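Local coordinates for protein putative deoxyribonuclease yjjV (Escherichia coli, PDB 1ZZM) that probably hydrolyses ester bonds, as a TatD-type metal-dependent hydrolase that binds two divalent metal cations per subunit, at residues R111-L116 with H138-M143; C10-P15 with N221-A226; G161-A166 with I194-L199; E79-A84 with D117-L122. All coordinates share one frame; numbering follows the deposited sequence.

Contact 1: residues R111-L116 with H138-M143; sequences RQQWLL and HDKLAM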
# COMPACT_ATOMS: atom_id res chain seq x y z
N ARG A 111 -11.46 -6.01 -18.13
CA ARG A 111 -11.35 -4.56 -18.03
C ARG A 111 -10.42 -4.19 -16.88
O ARG A 111 -9.70 -3.20 -16.99
CB ARG A 111 -12.70 -3.87 -17.80
CG ARG A 111 -12.53 -2.34 -17.68
CD ARG A 111 -13.80 -1.59 -18.00
NE ARG A 111 -13.71 -0.14 -17.75
CZ ARG A 111 -13.06 0.73 -18.51
NH1 ARG A 111 -12.41 0.33 -19.60
NH2 ARG A 111 -13.09 2.03 -18.21
N GLN A 112 -10.43 -4.94 -15.77
CA GLN A 112 -9.50 -4.61 -14.67
C GLN A 112 -8.07 -4.66 -15.18
O GLN A 112 -7.23 -3.81 -14.81
CB GLN A 112 -9.58 -5.62 -13.52
CG GLN A 112 -10.82 -5.51 -12.65
CD GLN A 112 -10.67 -6.33 -11.38
OE1 GLN A 112 -9.58 -6.38 -10.80
NE2 GLN A 112 -11.76 -6.96 -10.93
N GLN A 113 -7.76 -5.69 -15.97
CA GLN A 113 -6.39 -5.81 -16.48
C GLN A 113 -6.02 -4.73 -17.47
O GLN A 113 -4.87 -4.26 -17.49
CB GLN A 113 -6.18 -7.18 -17.10
CG GLN A 113 -6.27 -8.25 -16.02
CD GLN A 113 -6.26 -9.63 -16.58
OE1 GLN A 113 -5.20 -10.19 -16.85
NE2 GLN A 113 -7.45 -10.19 -16.79
N TRP A 114 -6.97 -4.33 -18.30
CA TRP A 114 -6.63 -3.26 -19.27
C TRP A 114 -6.34 -1.99 -18.47
O TRP A 114 -5.37 -1.24 -18.75
CB TRP A 114 -7.82 -2.99 -20.21
CG TRP A 114 -7.57 -1.87 -21.14
CD1 TRP A 114 -6.86 -1.93 -22.31
CD2 TRP A 114 -7.98 -0.51 -20.98
NE1 TRP A 114 -6.82 -0.68 -22.90
CE2 TRP A 114 -7.50 0.21 -22.10
CE3 TRP A 114 -8.72 0.17 -20.01
CZ2 TRP A 114 -7.72 1.58 -22.27
CZ3 TRP A 114 -8.95 1.53 -20.18
CH2 TRP A 114 -8.45 2.22 -21.30
N LEU A 115 -7.17 -1.73 -17.47
CA LEU A 115 -7.01 -0.53 -16.66
C LEU A 115 -5.70 -0.55 -15.89
O LEU A 115 -5.02 0.48 -15.77
CB LEU A 115 -8.20 -0.36 -15.69
CG LEU A 115 -8.11 0.89 -14.80
CD1 LEU A 115 -7.96 2.12 -15.67
CD2 LEU A 115 -9.40 1.01 -13.96
N LEU A 116 -5.35 -1.70 -15.33
CA LEU A 116 -4.06 -1.81 -14.64
C LEU A 116 -2.91 -1.50 -15.61
O LEU A 116 -2.00 -0.75 -15.28
CB LEU A 116 -3.86 -3.23 -14.11
CG LEU A 116 -2.48 -3.58 -13.56
CD1 LEU A 116 -2.22 -2.76 -12.26
CD2 LEU A 116 -2.39 -5.08 -13.31
N HIS A 138 -2.87 -12.97 -7.49
CA HIS A 138 -1.39 -12.86 -7.46
C HIS A 138 -0.65 -13.36 -8.71
O HIS A 138 0.29 -12.71 -9.17
CB HIS A 138 -0.83 -13.56 -6.23
CG HIS A 138 -1.21 -12.89 -4.95
ND1 HIS A 138 -1.32 -13.56 -3.75
CD2 HIS A 138 -1.58 -11.61 -4.69
CE1 HIS A 138 -1.75 -12.73 -2.81
NE2 HIS A 138 -1.92 -11.54 -3.36
N ASP A 139 -1.06 -14.51 -9.23
CA ASP A 139 -0.41 -15.09 -10.39
C ASP A 139 -0.57 -14.18 -11.62
O ASP A 139 0.39 -13.89 -12.31
CB ASP A 139 -1.00 -16.48 -10.69
CG ASP A 139 -0.74 -17.47 -9.56
OD1 ASP A 139 0.10 -17.22 -8.66
OD2 ASP A 139 -1.39 -18.54 -9.58
N LYS A 140 -1.79 -13.72 -11.86
CA LYS A 140 -2.06 -12.84 -13.00
C LYS A 140 -1.33 -11.52 -12.84
O LYS A 140 -0.74 -11.02 -13.79
CB LYS A 140 -3.57 -12.59 -13.13
CG LYS A 140 -4.30 -13.72 -13.86
CD LYS A 140 -3.84 -13.78 -15.32
CE LYS A 140 -4.69 -14.72 -16.15
NZ LYS A 140 -4.11 -14.88 -17.53
N LEU A 141 -1.35 -10.96 -11.63
CA LEU A 141 -0.68 -9.68 -11.40
C LEU A 141 0.80 -9.86 -11.69
O LEU A 141 1.40 -9.04 -12.37
CB LEU A 141 -0.90 -9.19 -9.96
CG LEU A 141 -0.11 -7.91 -9.64
CD1 LEU A 141 -0.56 -6.80 -10.59
CD2 LEU A 141 -0.34 -7.50 -8.18
N ALA A 142 1.39 -10.94 -11.19
CA ALA A 142 2.81 -11.20 -11.44
C ALA A 142 3.11 -11.32 -12.95
O ALA A 142 4.17 -10.89 -13.43
CB ALA A 142 3.26 -12.48 -10.73
N MET A 143 2.19 -11.94 -13.69
CA MET A 143 2.38 -12.09 -15.12
C MET A 143 2.51 -10.71 -15.80
O MET A 143 3.41 -10.51 -16.62
CB MET A 143 1.20 -12.86 -15.73
CG MET A 143 1.26 -13.02 -17.24
SD MET A 143 -0.41 -13.46 -17.88
CE MET A 143 -1.31 -11.87 -17.59
O HOH W 1 -4.79 -12.42 -18.62

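Contact 2: residues C10-P15 with N221-A226; sequences CHFDFP and NRPEQA. With ZN (zinc ion), chain B.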
# COMPACT_ATOMS: atom_id res chain seq x y z
N CYS A 10 -2.48 3.80 4.01
CA CYS A 10 -3.60 4.15 4.86
C CYS A 10 -4.54 5.05 4.07
O CYS A 10 -4.12 6.08 3.54
CB CYS A 10 -3.11 4.87 6.13
SG CYS A 10 -4.51 5.42 7.21
N HIS A 11 -5.82 4.66 3.99
CA HIS A 11 -6.81 5.44 3.26
C HIS A 11 -7.30 6.54 4.21
O HIS A 11 -8.45 6.55 4.66
CB HIS A 11 -7.95 4.52 2.83
CG HIS A 11 -7.54 3.55 1.77
ND1 HIS A 11 -7.39 3.91 0.45
CD2 HIS A 11 -7.12 2.26 1.85
CE1 HIS A 11 -6.90 2.90 -0.24
NE2 HIS A 11 -6.72 1.89 0.59
N PHE A 12 -6.39 7.46 4.47
CA PHE A 12 -6.62 8.54 5.42
C PHE A 12 -7.64 9.61 5.01
O PHE A 12 -7.95 10.50 5.81
CB PHE A 12 -5.28 9.20 5.69
CG PHE A 12 -5.20 9.92 7.01
CD1 PHE A 12 -5.09 9.21 8.19
CD2 PHE A 12 -5.19 11.32 7.06
CE1 PHE A 12 -4.98 9.87 9.43
CE2 PHE A 12 -5.08 12.00 8.29
CZ PHE A 12 -4.98 11.28 9.47
N ASP A 13 -8.14 9.54 3.78
CA ASP A 13 -9.13 10.51 3.30
C ASP A 13 -10.56 9.98 3.53
O ASP A 13 -11.53 10.65 3.19
CB ASP A 13 -8.93 10.83 1.81
CG ASP A 13 -8.90 9.60 0.92
OD1 ASP A 13 -8.27 8.59 1.29
OD2 ASP A 13 -9.50 9.67 -0.16
N PHE A 14 -10.66 8.78 4.07
CA PHE A 14 -11.97 8.20 4.38
C PHE A 14 -12.25 8.26 5.89
O PHE A 14 -11.34 8.52 6.69
CB PHE A 14 -12.01 6.72 4.00
CG PHE A 14 -12.14 6.47 2.52
CD1 PHE A 14 -11.04 6.60 1.66
CD2 PHE A 14 -13.38 6.10 1.98
CE1 PHE A 14 -11.18 6.38 0.27
CE2 PHE A 14 -13.52 5.88 0.61
CZ PHE A 14 -12.43 6.01 -0.26
N PRO A 15 -13.50 7.96 6.30
CA PRO A 15 -13.88 7.96 7.72
C PRO A 15 -13.13 6.79 8.36
O PRO A 15 -12.94 5.75 7.72
CB PRO A 15 -15.40 7.67 7.68
CG PRO A 15 -15.83 8.11 6.29
CD PRO A 15 -14.66 7.67 5.42
N ASN A 221 -9.98 0.19 11.57
CA ASN A 221 -8.55 0.03 11.80
C ASN A 221 -8.01 1.47 11.75
O ASN A 221 -8.63 2.35 11.16
CB ASN A 221 -7.93 -0.81 10.66
CG ASN A 221 -6.55 -1.34 11.02
OD1 ASN A 221 -6.13 -1.24 12.16
ND2 ASN A 221 -5.86 -1.93 10.04
N ARG A 222 -6.87 1.70 12.36
CA ARG A 222 -6.28 3.04 12.41
C ARG A 222 -4.78 2.89 12.17
O ARG A 222 -4.20 1.86 12.50
CB ARG A 222 -6.56 3.68 13.78
CG ARG A 222 -8.05 3.81 14.12
CD ARG A 222 -8.22 4.66 15.39
NE ARG A 222 -7.70 6.01 15.21
CZ ARG A 222 -8.41 7.04 14.76
NH1 ARG A 222 -9.69 6.88 14.47
NH2 ARG A 222 -7.84 8.24 14.58
N PRO A 223 -4.13 3.92 11.62
CA PRO A 223 -2.69 3.83 11.35
C PRO A 223 -1.78 3.54 12.54
O PRO A 223 -0.73 2.93 12.36
CB PRO A 223 -2.36 5.15 10.63
CG PRO A 223 -3.42 6.10 11.21
CD PRO A 223 -4.66 5.24 11.23
N GLU A 224 -2.18 3.93 13.75
CA GLU A 224 -1.33 3.63 14.90
C GLU A 224 -1.20 2.12 15.08
O GLU A 224 -0.29 1.66 15.76
CB GLU A 224 -1.87 4.28 16.20
CG GLU A 224 -3.32 3.99 16.46
CD GLU A 224 -4.23 5.02 15.82
OE1 GLU A 224 -3.92 5.49 14.70
OE2 GLU A 224 -5.26 5.37 16.42
N GLN A 225 -2.11 1.35 14.49
CA GLN A 225 -2.06 -0.10 14.62
C GLN A 225 -0.83 -0.65 13.89
O GLN A 225 -0.51 -1.82 14.05
CB GLN A 225 -3.35 -0.74 14.09
CG GLN A 225 -4.59 -0.49 15.00
CD GLN A 225 -4.52 -1.30 16.27
OE1 GLN A 225 -3.60 -1.13 17.08
NE2 GLN A 225 -5.46 -2.23 16.44
N ALA A 226 -0.14 0.18 13.12
CA ALA A 226 1.06 -0.29 12.46
C ALA A 226 2.08 -0.72 13.52
O ALA A 226 2.86 -1.65 13.31
CB ALA A 226 1.67 0.80 11.56
ZN ZN B . -5.89 0.15 0.04
O HOH W 2 -7.14 -1.36 -0.47

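Contact 3: residues G161-A166 with I194-L199; sequences GSLQQA and IAKLPL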
# COMPACT_ATOMS: atom_id res chain seq x y z
N GLY A 161 -1.09 -14.79 1.06
CA GLY A 161 -0.99 -15.79 0.00
C GLY A 161 0.12 -16.75 0.27
O GLY A 161 0.58 -16.83 1.38
N SER A 162 0.56 -17.46 -0.77
CA SER A 162 1.60 -18.47 -0.63
C SER A 162 3.03 -17.95 -0.70
O SER A 162 3.31 -16.84 -1.17
CB SER A 162 1.42 -19.53 -1.73
OG SER A 162 1.82 -19.01 -3.00
N LEU A 163 3.94 -18.77 -0.22
CA LEU A 163 5.34 -18.39 -0.26
C LEU A 163 5.76 -18.23 -1.72
O LEU A 163 6.49 -17.29 -2.06
CB LEU A 163 6.18 -19.47 0.41
CG LEU A 163 7.67 -19.19 0.48
CD1 LEU A 163 7.87 -17.90 1.16
CD2 LEU A 163 8.37 -20.30 1.23
N GLN A 164 5.34 -19.15 -2.59
CA GLN A 164 5.74 -19.00 -4.00
C GLN A 164 5.24 -17.68 -4.60
O GLN A 164 5.95 -17.03 -5.37
CB GLN A 164 5.27 -20.19 -4.86
CG GLN A 164 5.48 -20.00 -6.38
CD GLN A 164 4.31 -19.27 -7.03
OE1 GLN A 164 4.49 -18.48 -7.96
NE2 GLN A 164 3.11 -19.53 -6.54
N GLN A 165 4.04 -17.27 -4.24
CA GLN A 165 3.52 -16.02 -4.80
C GLN A 165 4.32 -14.83 -4.31
O GLN A 165 4.63 -13.94 -5.09
CB GLN A 165 2.04 -15.86 -4.47
CG GLN A 165 1.20 -16.88 -5.22
CD GLN A 165 -0.23 -16.91 -4.75
OE1 GLN A 165 -0.51 -16.76 -3.53
NE2 GLN A 165 -1.15 -17.15 -5.70
N ALA A 166 4.66 -14.82 -3.02
CA ALA A 166 5.46 -13.73 -2.45
C ALA A 166 6.84 -13.69 -3.07
O ALA A 166 7.30 -12.63 -3.51
CB ALA A 166 5.58 -13.87 -0.94
N ILE A 194 5.86 -14.47 5.62
CA ILE A 194 6.52 -13.25 6.07
C ILE A 194 7.74 -13.56 6.93
O ILE A 194 8.72 -12.82 6.93
CB ILE A 194 5.52 -12.37 6.84
CG1 ILE A 194 4.40 -11.99 5.88
CG2 ILE A 194 6.18 -11.12 7.37
CD1 ILE A 194 4.84 -11.31 4.59
N ALA A 195 7.70 -14.67 7.66
CA ALA A 195 8.85 -15.05 8.47
C ALA A 195 10.04 -15.44 7.59
O ALA A 195 11.18 -15.32 8.02
CB ALA A 195 8.47 -16.24 9.38
N LYS A 196 9.79 -15.88 6.38
CA LYS A 196 10.87 -16.32 5.51
C LYS A 196 11.42 -15.33 4.48
O LYS A 196 12.56 -15.49 4.02
CB LYS A 196 10.46 -17.59 4.77
CG LYS A 196 9.94 -18.67 5.69
CD LYS A 196 9.38 -19.83 4.88
CE LYS A 196 8.63 -20.82 5.78
NZ LYS A 196 8.02 -21.92 4.98
N LEU A 197 10.64 -14.34 4.11
CA LEU A 197 11.12 -13.38 3.11
C LEU A 197 12.32 -12.57 3.59
O LEU A 197 12.51 -12.40 4.79
CB LEU A 197 9.98 -12.42 2.72
CG LEU A 197 8.71 -13.06 2.09
CD1 LEU A 197 7.60 -11.99 1.89
CD2 LEU A 197 9.08 -13.70 0.74
N PRO A 198 13.14 -12.08 2.66
CA PRO A 198 14.33 -11.27 2.96
C PRO A 198 13.82 -10.01 3.66
O PRO A 198 12.82 -9.42 3.23
CB PRO A 198 14.87 -10.88 1.60
CG PRO A 198 14.41 -12.03 0.69
CD PRO A 198 13.03 -12.37 1.22
N LEU A 199 14.50 -9.58 4.71
CA LEU A 199 14.06 -8.40 5.43
C LEU A 199 13.94 -7.14 4.54
O LEU A 199 13.12 -6.26 4.80
CB LEU A 199 15.03 -8.09 6.57
CG LEU A 199 14.54 -7.13 7.66
CD1 LEU A 199 13.14 -7.56 8.15
CD2 LEU A 199 15.54 -7.16 8.84

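Contact 4: residues E79-A84 with D117-L122; sequences EQLQQA and DEQLKL. With ZN (zinc ion), chain D.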
# COMPACT_ATOMS: atom_id res chain seq x y z
N GLU A 79 -7.39 10.23 -17.97
CA GLU A 79 -6.78 11.46 -18.44
C GLU A 79 -6.47 12.33 -17.21
O GLU A 79 -5.43 13.01 -17.15
CB GLU A 79 -7.71 12.20 -19.39
CG GLU A 79 -7.09 13.47 -19.91
CD GLU A 79 -8.01 14.25 -20.83
OE1 GLU A 79 -8.46 13.73 -21.87
OE2 GLU A 79 -8.26 15.39 -20.48
N GLN A 80 -7.36 12.33 -16.23
CA GLN A 80 -7.12 13.14 -15.02
C GLN A 80 -5.88 12.67 -14.27
O GLN A 80 -5.11 13.47 -13.73
CB GLN A 80 -8.31 13.07 -14.07
CG GLN A 80 -9.53 13.77 -14.53
CD GLN A 80 -10.66 13.54 -13.54
OE1 GLN A 80 -10.65 14.05 -12.39
NE2 GLN A 80 -11.61 12.73 -13.95
N LEU A 81 -5.71 11.35 -14.21
CA LEU A 81 -4.53 10.77 -13.55
C LEU A 81 -3.25 11.23 -14.29
O LEU A 81 -2.28 11.72 -13.65
CB LEU A 81 -4.66 9.25 -13.58
CG LEU A 81 -3.42 8.51 -13.06
CD1 LEU A 81 -3.13 8.98 -11.59
CD2 LEU A 81 -3.68 6.98 -13.10
N GLN A 82 -3.24 11.10 -15.62
CA GLN A 82 -2.07 11.52 -16.38
C GLN A 82 -1.77 13.01 -16.19
O GLN A 82 -0.64 13.39 -15.93
CB GLN A 82 -2.22 11.15 -17.86
CG GLN A 82 -1.01 11.54 -18.73
CD GLN A 82 -1.12 12.97 -19.27
OE1 GLN A 82 -2.18 13.36 -19.77
NE2 GLN A 82 -0.03 13.74 -19.17
N GLN A 83 -2.79 13.87 -16.32
CA GLN A 83 -2.54 15.30 -16.13
C GLN A 83 -2.07 15.61 -14.73
O GLN A 83 -1.22 16.50 -14.54
CB GLN A 83 -3.82 16.10 -16.39
CG GLN A 83 -4.24 16.08 -17.81
CD GLN A 83 -5.53 16.86 -17.98
OE1 GLN A 83 -6.23 17.16 -17.01
NE2 GLN A 83 -5.86 17.17 -19.21
N ALA A 84 -2.61 14.92 -13.73
CA ALA A 84 -2.18 15.18 -12.36
C ALA A 84 -0.72 14.79 -12.22
O ALA A 84 0.09 15.56 -11.67
CB ALA A 84 -3.03 14.39 -11.36
N ASP A 117 -2.94 -2.07 -16.81
CA ASP A 117 -1.83 -1.80 -17.72
C ASP A 117 -1.75 -0.34 -18.15
O ASP A 117 -0.66 0.16 -18.38
CB ASP A 117 -1.87 -2.75 -18.93
CG ASP A 117 -1.34 -4.13 -18.60
OD1 ASP A 117 -0.76 -4.33 -17.51
OD2 ASP A 117 -1.49 -5.05 -19.43
N GLU A 118 -2.89 0.35 -18.28
CA GLU A 118 -2.87 1.76 -18.64
C GLU A 118 -2.14 2.54 -17.55
O GLU A 118 -1.40 3.49 -17.83
CB GLU A 118 -4.30 2.32 -18.78
CG GLU A 118 -5.02 1.92 -20.07
CD GLU A 118 -4.21 2.27 -21.33
OE1 GLU A 118 -3.85 3.45 -21.52
OE2 GLU A 118 -3.94 1.34 -22.11
N GLN A 119 -2.34 2.14 -16.30
CA GLN A 119 -1.69 2.85 -15.20
C GLN A 119 -0.24 2.44 -15.05
O GLN A 119 0.58 3.25 -14.64
CB GLN A 119 -2.49 2.61 -13.93
CG GLN A 119 -3.85 3.25 -14.07
CD GLN A 119 -4.71 3.05 -12.86
OE1 GLN A 119 -5.35 2.00 -12.70
NE2 GLN A 119 -4.71 4.02 -12.01
N LEU A 120 0.07 1.20 -15.40
CA LEU A 120 1.45 0.76 -15.34
C LEU A 120 2.23 1.57 -16.38
O LEU A 120 3.38 1.92 -16.16
CB LEU A 120 1.56 -0.76 -15.60
CG LEU A 120 1.06 -1.65 -14.44
CD1 LEU A 120 1.29 -3.11 -14.78
CD2 LEU A 120 1.79 -1.32 -13.12
N LYS A 121 1.60 1.88 -17.51
CA LYS A 121 2.28 2.67 -18.52
C LYS A 121 2.57 4.08 -17.97
O LYS A 121 3.63 4.63 -18.25
CB LYS A 121 1.45 2.79 -19.81
CG LYS A 121 1.36 1.50 -20.60
CD LYS A 121 0.67 1.75 -21.94
CE LYS A 121 1.02 0.65 -22.95
NZ LYS A 121 0.34 -0.67 -22.68
N LEU A 122 1.64 4.64 -17.20
CA LEU A 122 1.84 5.97 -16.63
C LEU A 122 2.96 5.99 -15.59
O LEU A 122 3.77 6.93 -15.55
CB LEU A 122 0.56 6.52 -16.01
CG LEU A 122 -0.46 6.97 -17.05
CD1 LEU A 122 -1.82 7.28 -16.43
CD2 LEU A 122 0.11 8.21 -17.75
ZN ZN D . -0.25 -6.43 -18.99

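Contact 1: residues R111-L116 with H138-M143
Two successive helices on the outside of the TIM barrel, 109-125 and 138-148, meet here through L116 and L141 at the barrel side and through Q113 and K140 nearer the solvent. The short segments R111-L116 and H138-M143 cross at -36° with their axes 11.8 Å apart, too far for backbone contact, so the side chains have to span the gap. The apolar part is a single meeting of methyls. L116 CD2 touches L141 CD1 at 3.7 Å, the two side chains crossing at about a right angle. L141 keeps CG anti to its own N (chi1 175°), and this rotation swings CD1 toward L116 although the bond leaving its CA does not aim that way. Leucine suits both places because the layer beneath is also apolar: L116 rests on I98 and L100 of strand 95-101, and L141 on F169.

Farther from the barrel the contact turns polar. Q113, extended beyond CG, brings OE1 to 4.1 Å from K140 CD and to 4.3 Å from M143 CE, contacts that are only loose packing. Its amide is gripped at both ends by other groups: OE1 accepts from NE2 of H144, a zinc ligand through its ND1, and NE2 is bonded to F109 O. Q113 therefore acts as a second-shell residue, probably fixing the rotation of that imidazole. K140 bends at chi2 and carries its ammonium toward solvent, where one water completes the bridge, donating to Q113 OE1 at 2.9 Å and accepting from K140 NZ at 2.8 Å.

Contact 2: residues C10-P15 with N221-A226
Apolar packing makes the whole of the direct contact. C10 SG sits against the ring of P223, 4.0 Å from CD and equally far from CB, because chi1 of 177° sends the sulfur toward the proline. P223 CG also comes to the edge of the F12 ring, near its plane, 4.5 Å from CE1. A small thiol and a compact proline fit this buried place, with I36 touching both.

Metal coordination belongs to the C10-P15 loop. H11 is the second histidine of the His-x-His pair that follows the first barrel strand in metallo-dependent hydrolases. Its NE2 binds zinc at 2.0 Å, in company with a water, H9 and E97; D207 belongs to the same site. The chain then folds into a type I turn from H11 to F14.

Polar bonds hold the other loop in shape. R222 NE donates to E224 OE2 at 2.8 Å, on the syn side but tilted 28° from the carboxylate plane, a salt bridge linking the residues before and after P223.

C10, F12 and P223 thus meet through sulfur and carbon alone, by van der Waals packing that depends on close fit, while the polar and metal bonds lie within each loop or go to other partners.

Contact 3: residues G161-A166 with I194-L199
L163 lays its CD2 methyl across the aliphatic part of K196, 3.8 Å from CD, the two chains set roughly perpendicular. K196 is extended beyond CG, so CD packs on the methyl and NZ remains beside it, 4.1 Å from L163 CD2, on the exposed rim; a lysine can serve both needs at an exposed position. The other methyl of L163, CD1, approaches L197 CD2 more loosely at 4.4 Å.

Deeper in, L197 straddles A166. Both its methyls reach the alanine CB, CD2 at 3.9 Å and CD1 at 4.0 Å, and the small residue lets the leucine come close to the helix while it also rests on I176 of strand 175-178. Here, in the outer layer of the TIM barrel, the first turn of helix 163-171 packs against K196 and the loop residue L197 that follows.

The start of that helix is closed by a capping box. S162, the N-cap, accepts from Q165 N through OG at 3.1 Å, and Q165 OE1 accepts in return from S162 N at 3.0 Å in a nearly straight bond (174°). G161 precedes the box with backbone angles (phi 163°, psi -161°) that a side chain would hardly tolerate, and a CB there would also run into Q165 OE1.

Contact 4: residues E79-A84 with D117-L122
The flat amide groups of Q119 and Q82 border the apolar meeting of L81 with L122. That of Q119 is approached by the CD2 methyl of L81, which also lies 3.9 Å from Q119 CG, one side chain running nearly square to the other. The amide of Q82 turns off from the contact: its chain bends at chi2 (-88°) and takes NE2 to the hydroxyl of Y126, so that CB and CG are the parts that meet L122. The third flat group, the carboxylate of D117, looks elsewhere, binding a zinc ion mainly through OD2 at 1.9 Å, with OD1 farther off at 2.6 Å, together with H144 and H148.

L122 is the residue that fills the space between these groups. With CG anti to its carbonyl carbon (chi1 -74°), it divides its methyls: CD1 packs on L81 CD2 at 3.8 Å, and CD2 on Q82 CG at 3.6 Å. A branched leucine fits because it can meet an apolar side chain and the methylenes of a glutamine at once. With an alanine here both methyls would be gone, which would probably open a gap between the two helices and leave L81 CD2 and the methylenes of Q82 without this partner.

The two short helical segments run nearly parallel, 11° apart in direction, with axes 10.9 Å from each other. They belong to helices 75-87 and 109-125, which follow one another around the TIM barrel; on its side L81 rests on L63 of strand 59-63, and Q119 on I98 of strand 95-101.

In the fold
Contacts 1, 3 and 4 join successive outer helices of the barrel, and all lie within the long chain loop that contact 2 closes. Contacts 1 and 4 share helix 109-125, their centres 16 Å apart; the zinc held by D117 is bound also by H144, the partner of Q113. Contact 1 touches contact 3 through a probable hydrogen bond, D139 OD1 to Q165 NE2 at 3.2 Å. Contact 2 stands 25 to 26 Å, centre to centre, from the others and carries H11 of the two-metal site. In contact 1, the L141 side chain is about 7 Å from that of the metal ligand H133. Q112, H11 and F14 line the pocket of a bound polyethylene glycol.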